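Local coordinates for hypothetical protein BA_2335 (Bacillus anthracis, PDB 4H4N) that is of unknown function but folds as a small all-beta domain of the BA_2335-like family, at residues I9-P14 and Q46-Y51; S17-T22 and Y57-R62; V30-S35 and R50-T55. One frame throughout, in Å; residues are numbered along the deposited sequence.

How the contacts relate
From the N terminus the chain lays down strand 9-13, turns into strand 17-24 and then into strand 30-38, so the first half of each contact is in place before any of them closes. Contact 1 closes first, when 46-51 returns beside 9-14 and forms the two-stranded sheet. Contact 3 follows at once: it shares Arg50 and Tyr51 with contact 1 and brings the loop 50-55 against strand 30-38. Contact 2 closes last, crossing contact 1 and enclosing contact 3 in sequence, as 57-62 pairs with 17-22 in the three-stranded sheet, where Val21 bonds to Val34 of contact 3. Phe11 of contact 1 packs on Leu19, Val21, Tyr57 and Thr59 of contact 2, joining the two sheets.

Contact 1: residues I9-P14 and Q46-Y51; sequences IAFKVP and QTITRY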
loop_
_atom_site.group_PDB
_atom_site.type_symbol
_atom_site.label_atom_id
_atom_site.label_comp_id
_atom_site.label_asym_id
_atom_site.label_seq_id
_atom_site.Cartn_x
_atom_site.Cartn_y
_atom_site.Cartn_z
ATOM N N ILE A 9 2.362 -7.886 -6.110
ATOM C CA ILE A 9 2.489 -7.919 -4.655
ATOM C C ILE A 9 1.065 -7.701 -4.149
ATOM O O ILE A 9 0.396 -6.749 -4.561
ATOM C CB ILE A 9 3.446 -6.844 -4.080
ATOM C CG1 ILE A 9 4.803 -6.875 -4.770
ATOM C CG2 ILE A 9 3.604 -7.047 -2.584
ATOM C CD1 ILE A 9 5.653 -5.659 -4.443
ATOM N N ALA A 10 0.604 -8.583 -3.260
ATOM C CA ALA A 10 -0.755 -8.536 -2.735
ATOM C C ALA A 10 -0.772 -7.853 -1.383
ATOM O O ALA A 10 0.118 -8.060 -0.559
ATOM C CB ALA A 10 -1.313 -9.952 -2.612
ATOM N N PHE A 11 -1.846 -7.106 -1.140
ATOM C CA PHE A 11 -2.062 -6.363 0.094
ATOM C C PHE A 11 -3.490 -6.512 0.583
ATOM O O PHE A 11 -4.423 -6.477 -0.192
ATOM C CB PHE A 11 -1.785 -4.876 -0.128
ATOM C CG PHE A 11 -0.380 -4.594 -0.470
ATOM C CD1 PHE A 11 0.564 -4.505 0.530
ATOM C CD2 PHE A 11 0.020 -4.450 -1.776
ATOM C CE1 PHE A 11 1.887 -4.287 0.238
ATOM C CE2 PHE A 11 1.342 -4.205 -2.084
ATOM C CZ PHE A 11 2.278 -4.135 -1.074
ATOM N N LYS A 12 -3.645 -6.673 1.886
ATOM C CA LYS A 12 -4.963 -6.703 2.503
ATOM C C LYS A 12 -5.258 -5.314 3.037
ATOM O O LYS A 12 -4.528 -4.790 3.876
ATOM C CB LYS A 12 -5.018 -7.718 3.635
ATOM C CG LYS A 12 -6.390 -7.821 4.268
ATOM C CD LYS A 12 -6.499 -9.020 5.184
ATOM C CE LYS A 12 -5.567 -8.917 6.373
ATOM N NZ LYS A 12 -5.614 -10.110 7.225
ATOM N N VAL A 13 -6.328 -4.715 2.567
ATOM C CA VAL A 13 -6.713 -3.394 2.994
ATOM C C VAL A 13 -7.834 -3.552 4.012
ATOM O O VAL A 13 -8.870 -4.129 3.706
ATOM C CB VAL A 13 -7.162 -2.512 1.842
ATOM C CG1 VAL A 13 -7.382 -1.090 2.323
ATOM C CG2 VAL A 13 -6.145 -2.561 0.696
ATOM N N PRO A 14 -7.651 -3.045 5.235
ATOM C CA PRO A 14 -8.713 -3.203 6.221
ATOM C C PRO A 14 -9.978 -2.455 5.843
ATOM O O PRO A 14 -9.963 -1.582 4.971
ATOM C CB PRO A 14 -8.094 -2.613 7.500
ATOM C CG PRO A 14 -6.639 -2.690 7.297
ATOM C CD PRO A 14 -6.439 -2.458 5.826
ATOM N N GLN A 46 -5.954 -6.570 -2.673
ATOM C CA GLN A 46 -5.664 -5.939 -3.953
ATOM C C GLN A 46 -4.211 -6.172 -4.287
ATOM O O GLN A 46 -3.356 -6.110 -3.398
ATOM C CB GLN A 46 -5.903 -4.425 -3.856
ATOM C CG GLN A 46 -5.319 -3.573 -4.973
ATOM C CD GLN A 46 -6.216 -3.546 -6.161
ATOM O OE1 GLN A 46 -7.437 -3.428 -6.021
ATOM N NE2 GLN A 46 -5.629 -3.607 -7.352
ATOM N N THR A 47 -3.915 -6.412 -5.557
ATOM C CA THR A 47 -2.520 -6.503 -5.971
ATOM C C THR A 47 -2.017 -5.211 -6.617
ATOM O O THR A 47 -2.774 -4.438 -7.222
ATOM C CB THR A 47 -2.278 -7.618 -6.957
ATOM O OG1 THR A 47 -3.064 -7.394 -8.118
ATOM C CG2 THR A 47 -2.604 -8.947 -6.350
ATOM N N ILE A 48 -0.721 -4.981 -6.430
ATOM C CA ILE A 48 0.025 -3.898 -7.068
ATOM C C ILE A 48 0.931 -4.623 -8.072
ATOM O O ILE A 48 1.726 -5.492 -7.698
ATOM C CB ILE A 48 0.852 -3.099 -6.043
ATOM C CG1 ILE A 48 -0.053 -2.327 -5.056
ATOM C CG2 ILE A 48 1.796 -2.142 -6.766
ATOM C CD1 ILE A 48 -0.903 -1.243 -5.680
ATOM N N THR A 49 0.806 -4.267 -9.352
ATOM C CA THR A 49 1.553 -4.917 -10.404
ATOM C C THR A 49 2.614 -4.022 -11.032
ATOM O O THR A 49 3.481 -4.512 -11.752
ATOM C CB THR A 49 0.593 -5.421 -11.497
ATOM O OG1 THR A 49 -0.151 -4.326 -12.039
ATOM C CG2 THR A 49 -0.374 -6.438 -10.912
ATOM N N ARG A 50 2.546 -2.719 -10.765
ATOM C CA ARG A 50 3.511 -1.764 -11.289
ATOM C C ARG A 50 4.178 -1.102 -10.108
ATOM O O ARG A 50 3.525 -0.565 -9.223
ATOM C CB ARG A 50 2.812 -0.730 -12.173
ATOM C CG ARG A 50 2.113 -1.371 -13.385
ATOM C CD ARG A 50 1.531 -0.381 -14.363
ATOM N NE ARG A 50 2.563 0.425 -14.984
ATOM C CZ ARG A 50 2.328 1.385 -15.884
ATOM N NH1 ARG A 50 1.089 1.666 -16.251
ATOM N NH2 ARG A 50 3.327 2.085 -16.393
ATOM N N TYR A 51 5.492 -1.141 -10.107
ATOM C CA TYR A 51 6.264 -0.573 -9.038
ATOM C C TYR A 51 7.701 -0.501 -9.505
ATOM O O TYR A 51 8.133 -1.298 -10.330
ATOM C CB TYR A 51 6.139 -1.395 -7.736
ATOM C CG TYR A 51 6.375 -2.867 -7.881
ATOM C CD1 TYR A 51 7.661 -3.406 -7.828
ATOM C CD2 TYR A 51 5.307 -3.748 -8.020
ATOM C CE1 TYR A 51 7.870 -4.764 -7.944
ATOM C CE2 TYR A 51 5.513 -5.121 -8.143
ATOM C CZ TYR A 51 6.802 -5.617 -8.084
ATOM O OH TYR A 51 7.039 -6.969 -8.167
#
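Four backbone hydrogen bonds pair strand 9-13 with the end of strand 44-48 in antiparallel fashion. Ile9 and Ile48 bond in both directions, N of Ile48 reaching O of Ile9 at 2.8 Å with an almost straight N-H...O angle of 170°. Phe11 and Gln46 form the second such pair, the bond from Phe11 N to Gln46 O (2.9 Å) being the more bent at 150°. Ala10 and Thr47 lie between them as a non-hydrogen-bonded pair, where CA of Thr47 offers a CA-H...O contact to O of Ile9 at 3.2 Å.

This two-stranded sheet and the three-stranded one pack face to face in the manner of a small beta sandwich, and its inner face carries Ile9, Phe11 and Ile48. The buried Phe11 ring packs on Leu19 and Val21 and meets Tyr57 edge-to-face, all from the opposing sheet. An aromatic suits this place because its flat breadth spans several partners. Within the pair, CE2 of Phe11 touches CG1 of Ile48 at 3.8 Å, the side chains crossing obliquely. Further along, the chain beyond strand 44-48 brings the Tyr51 ring against Ile9, whose CG1-CD1 arm, extended at chi2, puts CD1 over one ring face, offset toward the rim, in a CH-pi contact 3.9 Å from the centroid.

On the other face the CA atoms of Ala10 and Thr47 are only 4.2 Å apart, and their small side chains sit side by side, CG2 of Thr47 4.1 Å from CB of Ala10.

Two side chains make polar bonds. The Gln46 chain bends at chi2 (83°), and its NE2 donates to Thr47 O at 3.0 Å, on a carbonyl lone pair. Tyr51 OH is hydrogen-bonded to Lys7 O.

Contact 2: residues S17-T22 and Y57-R62; sequences SKLKVT and YETEVR. With SO4 (sulfate ion), chain F.
Lys20 stands opposite Glu60 in an antiparallel hydrogen-bonded pair, its backbone N giving a nearly straight bond to Glu60 O (2.8 Å, 175°). Its CB lies 3.9 Å from that same oxygen. With CG anti to the carbonyl carbon (chi1 -60°) and the chain extended beyond, the modelled conformer, one of two, leans toward the next cross-strand neighbour: CD comes within 3.8 Å of sulfate O2, and CE passes 4.1 Å from CG of Arg62, the two chains crossing at about a right angle. NZ bonds to sulfate O2 at 2.6 Å. Arg62 holds the same ion with NH1 to O1 and NH2 to O3, so the anion, probably from the crystallisation liquor, should offset the repulsion between two cations. NH2 also makes a salt bridge with Glu60 OE2 (3.0 Å). A water joins Glu60 OE1, Lys20 O and Thr22 OG1, the last also hydrogen-bonded to Asn33.

On the other face, CD1 of Leu19 meets CG2 of Val61 (3.7 Å). Leu19 and Val21, suitably apolar, pack with Thr59 on Phe11; Val61 lies against Pro14. Strand 17-24 is the middle of the three-stranded antiparallel sheet, between 56-63 and 30-38, with strand 9-13 packed across that face.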
loop_
_atom_site.group_PDB
_atom_site.type_symbol
_atom_site.label_atom_id
_atom_site.label_comp_id
_atom_site.label_asym_id
_atom_site.label_seq_id
_atom_site.Cartn_x
_atom_site.Cartn_y
_atom_site.Cartn_z
ATOM N N SER A 17 -10.735 1.862 4.949
ATOM C CA SER A 17 -9.374 2.329 5.105
ATOM C C SER A 17 -8.686 2.557 3.772
ATOM O O SER A 17 -9.117 2.090 2.718
ATOM C CB SER A 17 -8.543 1.286 5.888
ATOM O OG SER A 17 -9.042 1.047 7.184
ATOM N N LYS A 18 -7.580 3.285 3.856
ATOM C CA LYS A 18 -6.626 3.448 2.783
ATOM C C LYS A 18 -5.308 2.837 3.246
ATOM O O LYS A 18 -4.824 3.138 4.332
ATOM C CB LYS A 18 -6.422 4.932 2.460
ATOM C CG LYS A 18 -5.344 5.171 1.395
ATOM C CD LYS A 18 -5.061 6.618 1.109
ATOM C CE LYS A 18 -6.207 7.241 0.370
ATOM N NZ LYS A 18 -5.809 8.552 -0.240
ATOM N N LEU A 19 -4.735 1.969 2.434
ATOM C CA LEU A 19 -3.420 1.413 2.679
ATOM C C LEU A 19 -2.408 2.177 1.834
ATOM O O LEU A 19 -2.574 2.301 0.623
ATOM C CB LEU A 19 -3.380 -0.058 2.308
ATOM C CG LEU A 19 -2.122 -0.807 2.784
ATOM C CD1 LEU A 19 -2.143 -1.048 4.286
ATOM C CD2 LEU A 19 -1.945 -2.101 2.011
ATOM N N LYS A 20 -1.365 2.682 2.482
ATOM C CA LYS A 20 -0.291 3.427 1.835
ATOM C C LYS A 20 0.965 2.574 1.867
ATOM O O LYS A 20 1.438 2.244 2.950
ATOM C CB LYS A 20 -0.056 4.750 2.559
ATOM C CG LYS A 20 -1.275 5.678 2.596
ATOM C CD LYS A 20 -0.926 7.036 3.216
ATOM C CE LYS A 20 -2.064 8.037 3.124
ATOM N NZ LYS A 20 -1.608 9.414 3.474
ATOM N N VAL A 21 1.506 2.252 0.695
ATOM C CA VAL A 21 2.680 1.412 0.560
ATOM C C VAL A 21 3.838 2.306 0.122
ATOM O O VAL A 21 3.746 2.983 -0.894
ATOM C CB VAL A 21 2.452 0.305 -0.489
ATOM C CG1 VAL A 21 3.661 -0.610 -0.578
ATOM C CG2 VAL A 21 1.175 -0.491 -0.181
ATOM N N THR A 22 4.906 2.324 0.907
ATOM C CA THR A 22 6.096 3.091 0.589
ATOM C C THR A 22 7.216 2.142 0.210
ATOM O O THR A 22 7.509 1.198 0.933
ATOM C CB THR A 22 6.525 3.949 1.790
ATOM O OG1 THR A 22 5.447 4.798 2.181
ATOM C CG2 THR A 22 7.716 4.807 1.430
ATOM N N TYR A 57 9.563 -2.608 1.162
ATOM C CA TYR A 57 8.421 -1.732 1.298
ATOM C C TYR A 57 7.936 -1.783 2.738
ATOM O O TYR A 57 8.214 -2.722 3.479
ATOM C CB TYR A 57 7.286 -2.078 0.309
ATOM C CG TYR A 57 6.620 -3.395 0.557
ATOM C CD1 TYR A 57 5.644 -3.513 1.529
ATOM C CD2 TYR A 57 6.949 -4.514 -0.168
ATOM C CE1 TYR A 57 5.040 -4.724 1.813
ATOM C CE2 TYR A 57 6.330 -5.740 0.090
ATOM C CZ TYR A 57 5.375 -5.834 1.081
ATOM O OH TYR A 57 4.771 -7.050 1.327
ATOM N N GLU A 58 7.196 -0.751 3.111
ATOM C CA GLU A 58 6.465 -0.721 4.378
ATOM C C GLU A 58 5.056 -0.234 4.084
ATOM O O GLU A 58 4.800 0.390 3.063
ATOM C CB GLU A 58 7.127 0.196 5.400
ATOM C CG GLU A 58 8.546 -0.174 5.733
ATOM C CD GLU A 58 8.723 -1.436 6.571
ATOM O OE1 GLU A 58 7.741 -2.058 7.015
ATOM O OE2 GLU A 58 9.900 -1.800 6.786
ATOM N N THR A 59 4.135 -0.527 4.981
ATOM C CA THR A 59 2.753 -0.142 4.830
ATOM C C THR A 59 2.248 0.647 6.021
ATOM O O THR A 59 2.705 0.481 7.158
ATOM C CB THR A 59 1.844 -1.370 4.619
ATOM O OG1 THR A 59 1.865 -2.192 5.783
ATOM C CG2 THR A 59 2.284 -2.187 3.437
ATOM N N GLU A 60 1.258 1.482 5.745
ATOM C CA GLU A 60 0.534 2.262 6.727
ATOM C C GLU A 60 -0.945 2.176 6.404
ATOM O O GLU A 60 -1.328 2.182 5.245
ATOM C CB GLU A 60 0.917 3.760 6.649
ATOM C CG GLU A 60 2.314 4.064 7.066
ATOM C CD GLU A 60 2.696 5.473 6.724
ATOM O OE1 GLU A 60 2.857 5.756 5.509
ATOM O OE2 GLU A 60 2.897 6.295 7.651
ATOM N N VAL A 61 -1.777 2.190 7.438
ATOM C CA VAL A 61 -3.229 2.204 7.285
ATOM C C VAL A 61 -3.761 3.537 7.762
ATOM O O VAL A 61 -3.386 4.008 8.837
ATOM C CB VAL A 61 -3.863 1.073 8.116
ATOM C CG1 VAL A 61 -5.394 1.168 8.077
ATOM C CG2 VAL A 61 -3.381 -0.274 7.666
ATOM N N ARG A 62 -4.642 4.136 6.973
ATOM C CA ARG A 62 -5.325 5.345 7.365
ATOM C C ARG A 62 -6.825 5.132 7.205
ATOM O O ARG A 62 -7.257 4.268 6.466
ATOM C CB ARG A 62 -4.826 6.517 6.548
ATOM C CG ARG A 62 -3.318 6.736 6.752
ATOM C CD ARG A 62 -2.888 7.011 8.231
ATOM N NE ARG A 62 -1.434 7.076 8.330
ATOM C CZ ARG A 62 -0.735 8.135 7.953
ATOM N NH1 ARG A 62 -1.354 9.222 7.525
ATOM N NH2 ARG A 62 0.575 8.139 8.012
HETATM S S SO4 F . 1.237 10.907 5.763
HETATM O O1 SO4 F . 0.246 11.666 6.517
HETATM O O2 SO4 F . 0.563 10.244 4.654
HETATM O O3 SO4 F . 1.886 9.916 6.616
HETATM O O4 SO4 F . 2.244 11.827 5.243
HETATM O O HOH W 1 3.612 3.722 3.793
#

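Contact 3: residues V30-S35 and R50-T55; sequences VITNVS and RYPNYT
The Tyr54 ring has the carbonyl oxygen of Pro52 at its edge, in the ring plane, with Pro52 O 3.5 Å from CD1 of Tyr54. The same ring meets Phe23 of strand 17-24 edge-to-face, so it lies between its own segment and the three-stranded sheet, which packs on the two-stranded one in the manner of a small beta sandwich and has strand 30-38 at its edge. Across the contact the Tyr54 ring takes little part: CG sits in the crowded position between the backbone N and the carbonyl carbon (chi1 72°), which leads the ring away from strand 30-38 and toward Ile9.

The strand half of the contact is irregular. Ile31 and Thr32 both share backbone hydrogen bonds with Phe23, and Ile31 has a helix-like psi of -56° before the extended Thr32, features consistent with a classic beta bulge. Such a bulge turns two successive side chains to the same side, and here both point toward the loop 50-55.

Pro52 receives them. Its CG lies 3.6 Å from CG2 of Ile31, the two side chains sliding past each other in opposite directions. The same CG is 3.7 Å from CG2 of Thr32, which crosses the proline obliquely. Thr32 has its OG1 anti to the backbone N (chi1 -161°), so it is the methyl that meets the ring. Proline suits this place: its compact apolar ring offers CG to both methyls and CD to that of Thr32, and it needs no N-H partner in a segment without regular strand pairing.

The longer arm of Ile31 reaches past the proline to the next residues of the loop. Its CD1 lies 4.2 Å from CB of Tyr54, and comes closest of all to a backbone atom, 3.4 Å from O of Asn53.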
loop_
_atom_site.group_PDB
_atom_site.type_symbol
_atom_site.label_atom_id
_atom_site.label_comp_id
_atom_site.label_asym_id
_atom_site.label_seq_id
_atom_site.Cartn_x
_atom_site.Cartn_y
_atom_site.Cartn_z
ATOM N N VAL A 30 13.090 7.038 0.293
ATOM C CA VAL A 30 11.804 6.765 -0.308
ATOM C C VAL A 30 11.921 6.872 -1.819
ATOM O O VAL A 30 12.386 7.885 -2.348
ATOM C CB VAL A 30 10.746 7.749 0.188
ATOM C CG1 VAL A 30 9.444 7.544 -0.575
ATOM C CG2 VAL A 30 10.537 7.591 1.659
ATOM N N ILE A 31 11.547 5.806 -2.513
ATOM C CA ILE A 31 11.521 5.782 -3.970
ATOM C C ILE A 31 10.176 6.327 -4.453
ATOM O O ILE A 31 10.131 7.251 -5.256
ATOM C CB ILE A 31 11.754 4.376 -4.521
ATOM C CG1 ILE A 31 13.088 3.810 -4.028
ATOM C CG2 ILE A 31 11.713 4.373 -6.038
ATOM C CD1 ILE A 31 13.214 2.327 -4.253
ATOM N N THR A 32 9.082 5.733 -3.985
ATOM C CA THR A 32 7.747 6.188 -4.334
ATOM C C THR A 32 6.763 5.594 -3.358
ATOM O O THR A 32 7.113 4.798 -2.491
ATOM C CB THR A 32 7.352 5.831 -5.778
ATOM O OG1 THR A 32 6.259 6.647 -6.200
ATOM C CG2 THR A 32 6.997 4.378 -5.944
ATOM N N ASN A 33 5.524 6.024 -3.510
ATOM C CA ASN A 33 4.422 5.572 -2.723
ATOM C C ASN A 33 3.280 5.184 -3.638
ATOM O O ASN A 33 3.085 5.789 -4.688
ATOM C CB ASN A 33 3.943 6.754 -1.882
ATOM C CG ASN A 33 5.055 7.391 -1.084
ATOM O OD1 ASN A 33 5.392 6.917 -0.023
ATOM N ND2 ASN A 33 5.622 8.476 -1.590
ATOM N N VAL A 34 2.520 4.177 -3.228
ATOM C CA VAL A 34 1.277 3.836 -3.884
ATOM C C VAL A 34 0.215 3.673 -2.796
ATOM O O VAL A 34 0.546 3.510 -1.615
ATOM C CB VAL A 34 1.377 2.586 -4.771
ATOM C CG1 VAL A 34 2.441 2.778 -5.856
ATOM C CG2 VAL A 34 1.645 1.380 -3.988
ATOM N N SER A 35 -1.046 3.723 -3.160
ATOM C CA SER A 35 -2.085 3.573 -2.179
ATOM C C SER A 35 -3.292 2.885 -2.758
ATOM O O SER A 35 -3.503 2.852 -3.971
ATOM C CB SER A 35 -2.436 4.913 -1.569
ATOM O OG SER A 35 -2.947 5.801 -2.551
ATOM N N ARG A 50 2.546 -2.719 -10.765
ATOM C CA ARG A 50 3.511 -1.764 -11.289
ATOM C C ARG A 50 4.178 -1.102 -10.108
ATOM O O ARG A 50 3.525 -0.565 -9.223
ATOM C CB ARG A 50 2.812 -0.730 -12.173
ATOM C CG ARG A 50 2.113 -1.371 -13.385
ATOM C CD ARG A 50 1.531 -0.381 -14.363
ATOM N NE ARG A 50 2.563 0.425 -14.984
ATOM C CZ ARG A 50 2.328 1.385 -15.884
ATOM N NH1 ARG A 50 1.089 1.666 -16.251
ATOM N NH2 ARG A 50 3.327 2.085 -16.393
ATOM N N TYR A 51 5.492 -1.141 -10.107
ATOM C CA TYR A 51 6.264 -0.573 -9.038
ATOM C C TYR A 51 7.701 -0.501 -9.505
ATOM O O TYR A 51 8.133 -1.298 -10.330
ATOM C CB TYR A 51 6.139 -1.395 -7.736
ATOM C CG TYR A 51 6.375 -2.867 -7.881
ATOM C CD1 TYR A 51 7.661 -3.406 -7.828
ATOM C CD2 TYR A 51 5.307 -3.748 -8.020
ATOM C CE1 TYR A 51 7.870 -4.764 -7.944
ATOM C CE2 TYR A 51 5.513 -5.121 -8.143
ATOM C CZ TYR A 51 6.802 -5.617 -8.084
ATOM O OH TYR A 51 7.039 -6.969 -8.167
ATOM N N PRO A 52 8.466 0.438 -8.953
ATOM C CA PRO A 52 9.862 0.531 -9.320
ATOM C C PRO A 52 10.676 -0.565 -8.664
ATOM O O PRO A 52 10.223 -1.208 -7.719
ATOM C CB PRO A 52 10.278 1.880 -8.722
ATOM C CG PRO A 52 9.393 2.058 -7.565
ATOM C CD PRO A 52 8.087 1.479 -7.976
ATOM N N ASN A 53 11.879 -0.773 -9.168
ATOM C CA ASN A 53 12.813 -1.640 -8.479
ATOM C C ASN A 53 12.949 -1.085 -7.065
ATOM O O ASN A 53 12.986 0.125 -6.874
ATOM C CB ASN A 53 14.160 -1.683 -9.189
ATOM C CG ASN A 53 14.094 -2.399 -10.525
ATOM O OD1 ASN A 53 13.183 -3.187 -10.779
ATOM N ND2 ASN A 53 15.074 -2.142 -11.376
ATOM N N TYR A 54 12.968 -1.967 -6.077
ATOM C CA TYR A 54 12.957 -1.557 -4.673
ATOM C C TYR A 54 13.744 -2.526 -3.819
ATOM O O TYR A 54 13.986 -3.661 -4.201
ATOM C CB TYR A 54 11.498 -1.460 -4.145
ATOM C CG TYR A 54 10.818 -2.795 -3.956
ATOM C CD1 TYR A 54 10.196 -3.437 -5.009
ATOM C CD2 TYR A 54 10.832 -3.429 -2.725
ATOM C CE1 TYR A 54 9.596 -4.666 -4.834
ATOM C CE2 TYR A 54 10.228 -4.660 -2.539
ATOM C CZ TYR A 54 9.620 -5.277 -3.589
ATOM O OH TYR A 54 9.037 -6.511 -3.397
ATOM N N THR A 55 14.125 -2.059 -2.640
ATOM C CA THR A 55 14.808 -2.871 -1.659
ATOM C C THR A 55 13.836 -3.448 -0.622
ATOM O O THR A 55 13.912 -4.639 -0.302
ATOM C CB THR A 55 15.933 -2.060 -1.012
ATOM O OG1 THR A 55 16.852 -1.636 -2.040
ATOM C CG2 THR A 55 16.647 -2.857 0.021
#